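Local coordinates for protein allergen Bos d 2 (Bos taurus, PDB 4WFV) that probably carries pheromones as a secreted lipocalin and is a major allergen of cow dander, at residues 81-89 and 99-107. Sequence-based numbering, arbitrary orientation.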
loop_
_atom_site.group_PDB
_atom_site.type_symbol
_atom_site.label_atom_id
_atom_site.label_comp_id
_atom_site.label_asym_id
_atom_site.label_seq_id
_atom_site.Cartn_x
_atom_site.Cartn_y
_atom_site.Cartn_z
ATOM N N GLU A 81 -3.659 -6.243 11.608
ATOM C CA GLU A 81 -3.850 -5.209 12.612
ATOM C C GLU A 81 -2.698 -4.228 12.562
ATOM O O GLU A 81 -1.539 -4.606 12.736
ATOM C CB GLU A 81 -3.922 -5.812 14.022
ATOM C CG GLU A 81 -5.220 -6.496 14.358
ATOM C CD GLU A 81 -6.398 -5.558 14.274
ATOM O OE1 GLU A 81 -6.370 -4.485 14.916
ATOM O OE2 GLU A 81 -7.346 -5.900 13.550
ATOM N N PHE A 82 -3.027 -2.965 12.336
ATOM C CA PHE A 82 -2.048 -1.896 12.318
ATOM C C PHE A 82 -2.806 -0.582 12.346
ATOM O O PHE A 82 -3.493 -0.240 11.392
ATOM C CB PHE A 82 -1.170 -2.000 11.068
ATOM C CG PHE A 82 -0.117 -0.946 10.989
ATOM C CD1 PHE A 82 0.988 -0.988 11.818
ATOM C CD2 PHE A 82 -0.231 0.091 10.078
ATOM C CE1 PHE A 82 1.966 -0.000 11.742
ATOM C CE2 PHE A 82 0.740 1.076 10.005
ATOM C CZ PHE A 82 1.832 1.025 10.847
ATOM N N TYR A 83 -2.692 0.145 13.456
ATOM C CA TYR A 83 -3.494 1.345 13.686
ATOM C C TYR A 83 -4.960 1.089 13.367
ATOM O O TYR A 83 -5.603 1.840 12.637
ATOM C CB TYR A 83 -2.947 2.539 12.901
ATOM C CG TYR A 83 -1.673 3.135 13.472
ATOM C CD1 TYR A 83 -1.663 3.740 14.719
ATOM C CD2 TYR A 83 -0.493 3.133 12.735
ATOM C CE1 TYR A 83 -0.497 4.300 15.234
ATOM C CE2 TYR A 83 0.667 3.695 13.237
ATOM C CZ TYR A 83 0.658 4.274 14.482
ATOM O OH TYR A 83 1.820 4.829 14.981
ATOM N N GLY A 84 -5.477 0.014 13.954
ATOM C CA GLY A 84 -6.823 -0.438 13.683
ATOM C C GLY A 84 -6.782 -1.723 12.885
ATOM O O GLY A 84 -5.742 -2.372 12.754
ATOM N N THR A 85 -7.929 -2.098 12.347
ATOM C CA THR A 85 -8.057 -3.337 11.608
ATOM C C THR A 85 -8.160 -3.030 10.130
ATOM O O THR A 85 -8.950 -2.183 9.712
ATOM C CB THR A 85 -9.279 -4.119 12.082
ATOM O OG1 THR A 85 -9.153 -4.357 13.488
ATOM C CG2 THR A 85 -9.369 -5.455 11.359
ATOM N N ASN A 86 -7.333 -3.714 9.353
ATOM C CA ASN A 86 -7.223 -3.469 7.928
ATOM C C ASN A 86 -7.548 -4.686 7.104
ATOM O O ASN A 86 -7.146 -5.798 7.438
ATOM C CB ASN A 86 -5.781 -3.108 7.591
ATOM C CG ASN A 86 -5.293 -1.898 8.337
ATOM O OD1 ASN A 86 -5.548 -0.774 7.923
ATOM N ND2 ASN A 86 -4.564 -2.117 9.426
ATOM N N THR A 87 -8.227 -4.464 5.990
ATOM C CA THR A 87 -8.112 -5.409 4.892
ATOM C C THR A 87 -7.186 -4.781 3.874
ATOM O O THR A 87 -7.193 -3.565 3.683
ATOM C CB THR A 87 -9.452 -5.768 4.244
ATOM O OG1 THR A 87 -10.162 -4.580 3.880
ATOM C CG2 THR A 87 -10.299 -6.600 5.209
ATOM N N LEU A 88 -6.363 -5.618 3.259
ATOM C CA LEU A 88 -5.445 -5.188 2.216
ATOM C C LEU A 88 -5.588 -6.139 1.046
ATOM O O LEU A 88 -5.360 -7.339 1.183
ATOM C CB LEU A 88 -3.999 -5.188 2.731
ATOM C CG LEU A 88 -2.908 -4.694 1.771
ATOM C CD1 LEU A 88 -1.737 -4.122 2.553
ATOM C CD2 LEU A 88 -2.443 -5.783 0.811
ATOM N N GLU A 89 -5.967 -5.588 -0.099
ATOM C CA GLU A 89 -6.185 -6.373 -1.300
ATOM C C GLU A 89 -5.195 -5.959 -2.377
ATOM O O GLU A 89 -5.032 -4.776 -2.651
ATOM C CB GLU A 89 -7.601 -6.153 -1.829
ATOM C CG GLU A 89 -7.917 -7.023 -3.039
ATOM C CD GLU A 89 -9.273 -6.738 -3.646
ATOM O OE1 GLU A 89 -10.006 -5.875 -3.128
ATOM O OE2 GLU A 89 -9.616 -7.388 -4.658
ATOM N N VAL A 99 -0.481 -2.318 -6.951
ATOM C CA VAL A 99 -1.456 -1.430 -6.312
ATOM C C VAL A 99 -2.238 -2.204 -5.261
ATOM O O VAL A 99 -2.772 -3.277 -5.545
ATOM C CB VAL A 99 -2.437 -0.801 -7.325
ATOM C CG1 VAL A 99 -3.380 0.164 -6.613
ATOM C CG2 VAL A 99 -1.681 -0.047 -8.417
ATOM N N THR A 100 -2.292 -1.659 -4.050
ATOM C CA THR A 100 -3.099 -2.221 -2.974
ATOM C C THR A 100 -4.333 -1.370 -2.764
ATOM O O THR A 100 -4.329 -0.168 -3.039
ATOM C CB THR A 100 -2.349 -2.260 -1.629
ATOM O OG1 THR A 100 -2.116 -0.919 -1.172
ATOM C CG2 THR A 100 -1.033 -3.003 -1.760
ATOM N N TYR A 101 -5.393 -2.009 -2.272
ATOM C CA TYR A 101 -6.580 -1.314 -1.810
ATOM C C TYR A 101 -6.783 -1.716 -0.360
ATOM O O TYR A 101 -6.863 -2.900 -0.041
ATOM C CB TYR A 101 -7.810 -1.674 -2.649
ATOM C CG TYR A 101 -9.095 -1.138 -2.061
ATOM C CD1 TYR A 101 -9.351 0.231 -2.025
ATOM C CD2 TYR A 101 -10.040 -1.993 -1.508
ATOM C CE1 TYR A 101 -10.519 0.733 -1.472
ATOM C CE2 TYR A 101 -11.221 -1.494 -0.946
ATOM C CZ TYR A 101 -11.446 -0.132 -0.935
ATOM O OH TYR A 101 -12.601 0.374 -0.383
ATOM N N VAL A 102 -6.831 -0.725 0.517
ATOM C CA VAL A 102 -6.915 -0.960 1.947
ATOM C C VAL A 102 -8.177 -0.322 2.502
ATOM O O VAL A 102 -8.501 0.824 2.163
ATOM C CB VAL A 102 -5.688 -0.352 2.649
ATOM C CG1 VAL A 102 -5.859 -0.357 4.164
ATOM C CG2 VAL A 102 -4.415 -1.079 2.215
ATOM N N GLU A 103 -8.896 -1.071 3.331
ATOM C CA GLU A 103 -9.947 -0.485 4.157
ATOM C C GLU A 103 -9.489 -0.588 5.602
ATOM O O GLU A 103 -9.255 -1.681 6.127
ATOM C CB GLU A 103 -11.302 -1.183 3.949
ATOM C CG GLU A 103 -11.819 -1.058 2.527
ATOM C CD GLU A 103 -13.271 -1.465 2.371
ATOM O OE1 GLU A 103 -13.826 -2.101 3.297
ATOM O OE2 GLU A 103 -13.854 -1.147 1.311
ATOM N N ASN A 104 -9.320 0.565 6.233
ATOM C CA ASN A 104 -8.888 0.625 7.621
ATOM C C ASN A 104 -10.043 1.086 8.498
ATOM O O ASN A 104 -10.768 2.010 8.142
ATOM C CB ASN A 104 -7.707 1.593 7.757
ATOM C CG ASN A 104 -7.370 1.923 9.200
ATOM O OD1 ASN A 104 -7.918 2.866 9.777
ATOM N ND2 ASN A 104 -6.449 1.167 9.782
ATOM N N TYR A 105 -10.219 0.422 9.630
ATOM C CA TYR A 105 -11.207 0.845 10.611
ATOM C C TYR A 105 -10.495 1.080 11.928
ATOM O O TYR A 105 -9.800 0.194 12.437
ATOM C CB TYR A 105 -12.284 -0.230 10.774
ATOM C CG TYR A 105 -13.243 -0.005 11.928
ATOM C CD1 TYR A 105 -14.123 1.073 11.936
ATOM C CD2 TYR A 105 -13.285 -0.897 12.995
ATOM C CE1 TYR A 105 -15.009 1.272 13.001
ATOM C CE2 TYR A 105 -14.157 -0.711 14.039
ATOM C CZ TYR A 105 -15.011 0.370 14.031
ATOM O OH TYR A 105 -15.878 0.538 15.086
ATOM N N ASP A 106 -10.663 2.279 12.479
ATOM C CA ASP A 106 -9.941 2.668 13.684
ATOM C C ASP A 106 -10.857 2.800 14.898
ATOM O O ASP A 106 -10.424 3.287 15.941
ATOM C CB ASP A 106 -9.155 3.964 13.447
ATOM C CG ASP A 106 -10.048 5.175 13.278
ATOM O OD1 ASP A 106 -11.275 5.039 13.371
ATOM O OD2 ASP A 106 -9.505 6.273 13.068
ATOM N N GLY A 107 -12.104 2.348 14.764
ATOM C CA GLY A 107 -13.082 2.439 15.843
ATOM C C GLY A 107 -14.043 3.605 15.663
ATOM O O GLY A 107 -15.138 3.611 16.235
HETATM O O HOH W 1 -5.989 4.277 11.306
HETATM O O HOH W 2 -9.206 -4.128 1.258
HETATM O O HOH W 3 -12.794 -4.611 4.560
#
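The side chains of N86 and N104 lie side by side, their amide planes inclined by 40°, on the L88 and V102 face of an antiparallel β-hairpin in the lipocalin barrel. Nearby, G107 N lies over the centre of one face of the Y105 ring, and Y83 CD2 over one face of the F82 ring, toward its rim. Both N-H groups of N104 ND2 are used within its own amide plane: one reaches N86 OD1 at 2.8 Å, the other Y83 O at 3.1 Å and almost straight (177°). ND2 stands above the plane of both acceptor carbonyls, so neither bond follows a lone pair. With CG anti to the backbone N (chi1 169°), N104 leans toward the turn before strand 85-93; the bond to Y83 O ties that turn to strand 97-105, while the bond to N86 OD1 joins the two strands. A water bridges N104 OD1 and Y83 O, while N86 ND2 donates to F82 O and also bonds L80 O on the adjoining strand.

The strands run antiparallel, and paired backbone bonds join T85 with Y105, T87 with E103 and E89 with Y101. Beyond the amides, L88 CG meets V102 CG2 at 3.9 Å. On the other face, Y101 OH, also bonded to K112, donates to the anti lone pair of E103 OE2, and a water links T87 OG1 (2.7 Å) to E103 OE1 (3.0 Å).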